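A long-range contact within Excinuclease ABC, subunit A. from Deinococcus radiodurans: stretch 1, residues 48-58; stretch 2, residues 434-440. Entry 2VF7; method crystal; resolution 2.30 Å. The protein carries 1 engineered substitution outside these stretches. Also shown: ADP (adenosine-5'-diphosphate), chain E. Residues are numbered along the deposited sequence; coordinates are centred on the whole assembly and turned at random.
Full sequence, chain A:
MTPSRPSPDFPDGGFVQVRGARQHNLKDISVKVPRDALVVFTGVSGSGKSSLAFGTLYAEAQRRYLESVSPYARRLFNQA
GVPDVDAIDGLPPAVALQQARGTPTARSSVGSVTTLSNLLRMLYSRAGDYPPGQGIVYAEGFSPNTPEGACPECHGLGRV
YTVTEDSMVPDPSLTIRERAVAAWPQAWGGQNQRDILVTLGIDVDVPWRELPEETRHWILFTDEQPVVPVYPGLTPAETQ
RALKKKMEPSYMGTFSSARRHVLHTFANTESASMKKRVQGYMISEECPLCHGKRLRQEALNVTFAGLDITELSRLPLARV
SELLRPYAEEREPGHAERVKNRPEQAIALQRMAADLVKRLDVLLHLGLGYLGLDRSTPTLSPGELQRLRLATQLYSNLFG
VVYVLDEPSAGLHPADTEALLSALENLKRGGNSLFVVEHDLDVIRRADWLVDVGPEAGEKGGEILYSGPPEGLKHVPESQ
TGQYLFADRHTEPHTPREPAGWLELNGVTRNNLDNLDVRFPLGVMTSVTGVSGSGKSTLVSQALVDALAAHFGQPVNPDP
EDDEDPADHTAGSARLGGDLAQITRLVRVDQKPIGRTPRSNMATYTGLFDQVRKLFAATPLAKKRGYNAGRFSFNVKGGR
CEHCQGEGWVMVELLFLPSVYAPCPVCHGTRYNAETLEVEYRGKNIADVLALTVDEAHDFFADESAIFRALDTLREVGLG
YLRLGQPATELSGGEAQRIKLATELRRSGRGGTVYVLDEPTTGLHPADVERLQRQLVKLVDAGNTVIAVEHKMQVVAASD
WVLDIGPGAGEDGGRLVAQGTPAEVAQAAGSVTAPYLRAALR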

# COMPACT_ATOMS: atom_id res chain seq x y z
N GLY A 48 15.82 -13.15 23.44
CA GLY A 48 15.98 -12.18 22.33
C GLY A 48 15.92 -12.82 20.94
O GLY A 48 16.31 -12.19 19.94
N LYS A 49 15.43 -14.05 20.85
CA LYS A 49 15.36 -14.80 19.57
C LYS A 49 14.49 -14.09 18.52
O LYS A 49 14.88 -14.00 17.34
N SER A 50 13.32 -13.60 18.93
CA SER A 50 12.43 -12.85 18.05
C SER A 50 12.90 -11.46 17.79
O SER A 50 12.82 -11.00 16.66
N SER A 51 13.37 -10.75 18.82
CA SER A 51 13.97 -9.43 18.60
C SER A 51 15.00 -9.45 17.45
O SER A 51 15.15 -8.46 16.75
N LEU A 52 15.68 -10.58 17.27
CA LEU A 52 16.67 -10.81 16.19
C LEU A 52 16.05 -11.26 14.85
O LEU A 52 16.12 -10.52 13.87
N ALA A 53 15.43 -12.44 14.81
CA ALA A 53 14.87 -12.94 13.55
C ALA A 53 13.77 -12.05 12.99
O ALA A 53 13.72 -11.81 11.79
N PHE A 54 12.87 -11.56 13.84
CA PHE A 54 11.75 -10.74 13.37
C PHE A 54 11.98 -9.27 13.55
O PHE A 54 11.76 -8.50 12.62
N GLY A 55 12.36 -8.86 14.76
CA GLY A 55 12.50 -7.45 15.13
C GLY A 55 13.59 -6.73 14.36
O GLY A 55 13.52 -5.51 14.13
N THR A 56 14.59 -7.50 13.94
CA THR A 56 15.78 -6.96 13.29
C THR A 56 15.87 -7.42 11.82
O THR A 56 15.82 -6.59 10.91
N LEU A 57 15.98 -8.73 11.61
CA LEU A 57 16.25 -9.26 10.25
C LEU A 57 15.08 -9.09 9.30
O LEU A 57 15.21 -8.40 8.29
N TYR A 58 13.94 -9.69 9.63
CA TYR A 58 12.74 -9.51 8.83
C TYR A 58 12.39 -8.03 8.64
O TYR A 58 12.21 -7.57 7.51
N LEU A 434 15.75 -19.94 5.01
CA LEU A 434 14.77 -20.12 6.08
C LEU A 434 15.33 -19.69 7.43
O LEU A 434 16.35 -20.21 7.89
N PHE A 435 14.68 -18.70 8.06
CA PHE A 435 15.03 -18.30 9.42
C PHE A 435 13.92 -18.80 10.35
O PHE A 435 12.78 -18.34 10.26
N VAL A 436 14.26 -19.71 11.24
CA VAL A 436 13.27 -20.42 12.04
C VAL A 436 13.57 -20.30 13.52
O VAL A 436 14.57 -20.81 13.98
N VAL A 437 12.71 -19.61 14.27
CA VAL A 437 12.79 -19.70 15.73
C VAL A 437 12.00 -20.90 16.21
O VAL A 437 10.79 -21.00 15.98
N GLU A 438 12.71 -21.79 16.88
CA GLU A 438 12.21 -23.09 17.25
C GLU A 438 12.73 -23.52 18.63
O GLU A 438 13.84 -23.14 19.05
N HIS A 439 11.90 -24.30 19.33
CA HIS A 439 12.30 -24.96 20.57
C HIS A 439 12.43 -26.48 20.43
O HIS A 439 13.12 -27.12 21.22
N ASP A 440 11.76 -27.04 19.43
CA ASP A 440 11.80 -28.49 19.16
C ASP A 440 13.22 -28.96 18.91
O ASP A 440 13.87 -28.50 17.97

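A helix that packs on a strand meets it with residues spaced about a turn apart, while the strand offers every second side chain; the contact between residues 48-58 and 434-440 of this UvrA protein is a compact example. The axes approach to 9.1 Å and run roughly antiparallel, at 146°. From the helix, K49, A53 and L57 point their CA-to-CB bonds toward the strand; from the strand, F435 and V437 answer, while V436 between them points away.

V437 is the hub. Its chi1 of 8° lies between the usual wells and sets CG1 and CG2 against different neighbours. V437 CG1 lies 4.2 Å from A53 CB and 3.8 Å from F54 CE1, touching the F54 ring at its edge; V437 CG2 lies 3.9 Å from K49 CE. The A53 CA lies 6.8 Å from the F435 CA, and the K49 CA 6.7 Å from the V437 CA. F54 leaves the helix sideways, but its m rotamer brings the ring end back to V437. One turn on, L57 (m, t) places L57 CD1 3.8 Å from F435 CE2, the F435 side chain itself being m.

K49 combines apolar packing with polar reach. Its chain, m, t, m, m, runs past V437 and then bends at the last two torsions, so that K49 NZ donates to ADP O1B at 2.6 Å and, weakly, to H439 NE2 at 3.3 Å. H439 starts sideways, yet with chi1 m and chi2 109° its ring end approaches the lysine.

The same helix start grips the nucleotide. The backbone N of S50 reaches ADP O3B at 2.9 Å, and S51, with chi1 m, donates from S51 OG to ADP O2A at 2.8 Å. The CA-to-CB bond of E438 points away from the helix, and E438 OE2 accepts from H439 N (3.0 Å) and D440 N (3.2 Å), bracing the loop that carries the histidine.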

# COMPACT_ATOMS: atom_id res chain seq x y z
CB LYS A 49 14.76 -16.18 19.79
CG LYS A 49 15.47 -17.09 20.77
CD LYS A 49 14.94 -18.52 20.55
CE LYS A 49 13.53 -18.73 21.07
NZ LYS A 49 13.47 -18.28 22.50
CB SER A 50 11.02 -12.80 18.61
OG SER A 50 10.41 -14.06 18.41
CB SER A 51 14.60 -8.89 19.87
OG SER A 51 13.62 -8.58 20.84
CB LEU A 52 17.75 -11.79 16.66
CG LEU A 52 19.01 -11.99 15.81
CD1 LEU A 52 19.64 -10.69 15.38
CD2 LEU A 52 20.00 -12.83 16.57
CB ALA A 53 14.38 -14.41 13.68
CB PHE A 54 10.44 -11.13 14.07
CG PHE A 54 9.86 -12.44 13.61
CD1 PHE A 54 10.27 -13.64 14.18
CD2 PHE A 54 8.91 -12.48 12.59
CE1 PHE A 54 9.75 -14.84 13.74
CE2 PHE A 54 8.38 -13.71 12.15
CZ PHE A 54 8.80 -14.86 12.73
CB THR A 56 17.05 -7.35 14.08
OG1 THR A 56 16.98 -6.77 15.38
CG2 THR A 56 18.31 -6.84 13.40
CB LEU A 57 16.74 -10.72 10.31
CG LEU A 57 18.22 -10.93 10.67
CD1 LEU A 57 18.52 -12.34 11.12
CD2 LEU A 57 19.10 -10.62 9.49
CB TYR A 58 11.56 -10.31 9.43
CG TYR A 58 10.20 -9.94 8.87
CD1 TYR A 58 9.81 -10.35 7.59
CD2 TYR A 58 9.29 -9.20 9.63
CE1 TYR A 58 8.57 -10.01 7.07
CE2 TYR A 58 8.03 -8.84 9.12
CZ TYR A 58 7.68 -9.26 7.83
OH TYR A 58 6.44 -8.93 7.31
CB LEU A 434 14.30 -21.58 6.12
CG LEU A 434 13.72 -22.13 4.81
CD1 LEU A 434 14.16 -23.55 4.59
CD2 LEU A 434 12.23 -22.05 4.79
CB PHE A 435 15.21 -16.77 9.55
CG PHE A 435 16.41 -16.19 8.79
CD1 PHE A 435 17.38 -17.01 8.21
CD2 PHE A 435 16.55 -14.80 8.68
CE1 PHE A 435 18.46 -16.46 7.53
CE2 PHE A 435 17.63 -14.24 7.99
CZ PHE A 435 18.58 -15.05 7.42
CB VAL A 436 13.24 -21.91 11.67
CG1 VAL A 436 12.21 -22.68 12.55
CG2 VAL A 436 12.94 -22.08 10.19
CB VAL A 437 12.51 -18.35 16.49
CG1 VAL A 437 12.02 -17.27 15.56
CG2 VAL A 437 11.61 -18.55 17.70
CB GLU A 438 12.60 -24.13 16.19
CG GLU A 438 11.95 -25.49 16.33
CD GLU A 438 10.42 -25.44 16.37
OE1 GLU A 438 9.81 -25.41 15.27
OE2 GLU A 438 9.83 -25.46 17.48
CB HIS A 439 11.31 -24.62 21.68
CG HIS A 439 11.41 -23.20 22.12
ND1 HIS A 439 10.43 -22.27 21.84
CD2 HIS A 439 12.38 -22.54 22.80
CE1 HIS A 439 10.79 -21.10 22.35
NE2 HIS A 439 11.97 -21.24 22.92
CB ASP A 440 10.93 -28.83 17.95
CG ASP A 440 10.50 -30.28 17.92
OD1 ASP A 440 11.32 -31.16 18.23
OD2 ASP A 440 9.33 -30.56 17.59
PB ADP E . 12.31 -14.66 22.62
O1B ADP E . 13.40 -15.66 22.86
O2B ADP E . 11.17 -14.77 23.59
O3B ADP E . 11.85 -14.65 21.17
PA ADP E . 12.06 -11.88 22.78
O1A ADP E . 10.58 -12.26 22.71
O2A ADP E . 12.64 -11.01 21.71
O3A ADP E . 12.96 -13.21 22.91
O5' ADP E . 12.26 -11.07 24.15
C5' ADP E . 13.34 -10.18 24.43
C4' ADP E . 12.77 -8.86 24.94
O4' ADP E . 12.10 -8.22 23.85
C3' ADP E . 11.73 -8.99 26.05
O3' ADP E . 11.91 -7.95 27.04
C2' ADP E . 10.42 -8.83 25.30
O2' ADP E . 9.33 -8.41 26.11
C1' ADP E . 10.79 -7.81 24.23
N9 ADP E . 9.93 -7.86 23.03
C8 ADP E . 9.80 -8.92 22.20
N7 ADP E . 8.93 -8.70 21.20
C5 ADP E . 8.49 -7.44 21.38
C6 ADP E . 7.58 -6.54 20.65
N6 ADP E . 6.94 -6.98 19.54
N1 ADP E . 7.39 -5.31 21.14
C2 ADP E . 8.02 -4.86 22.26
N3 ADP E . 8.87 -5.61 22.96
C4 ADP E . 9.15 -6.89 22.58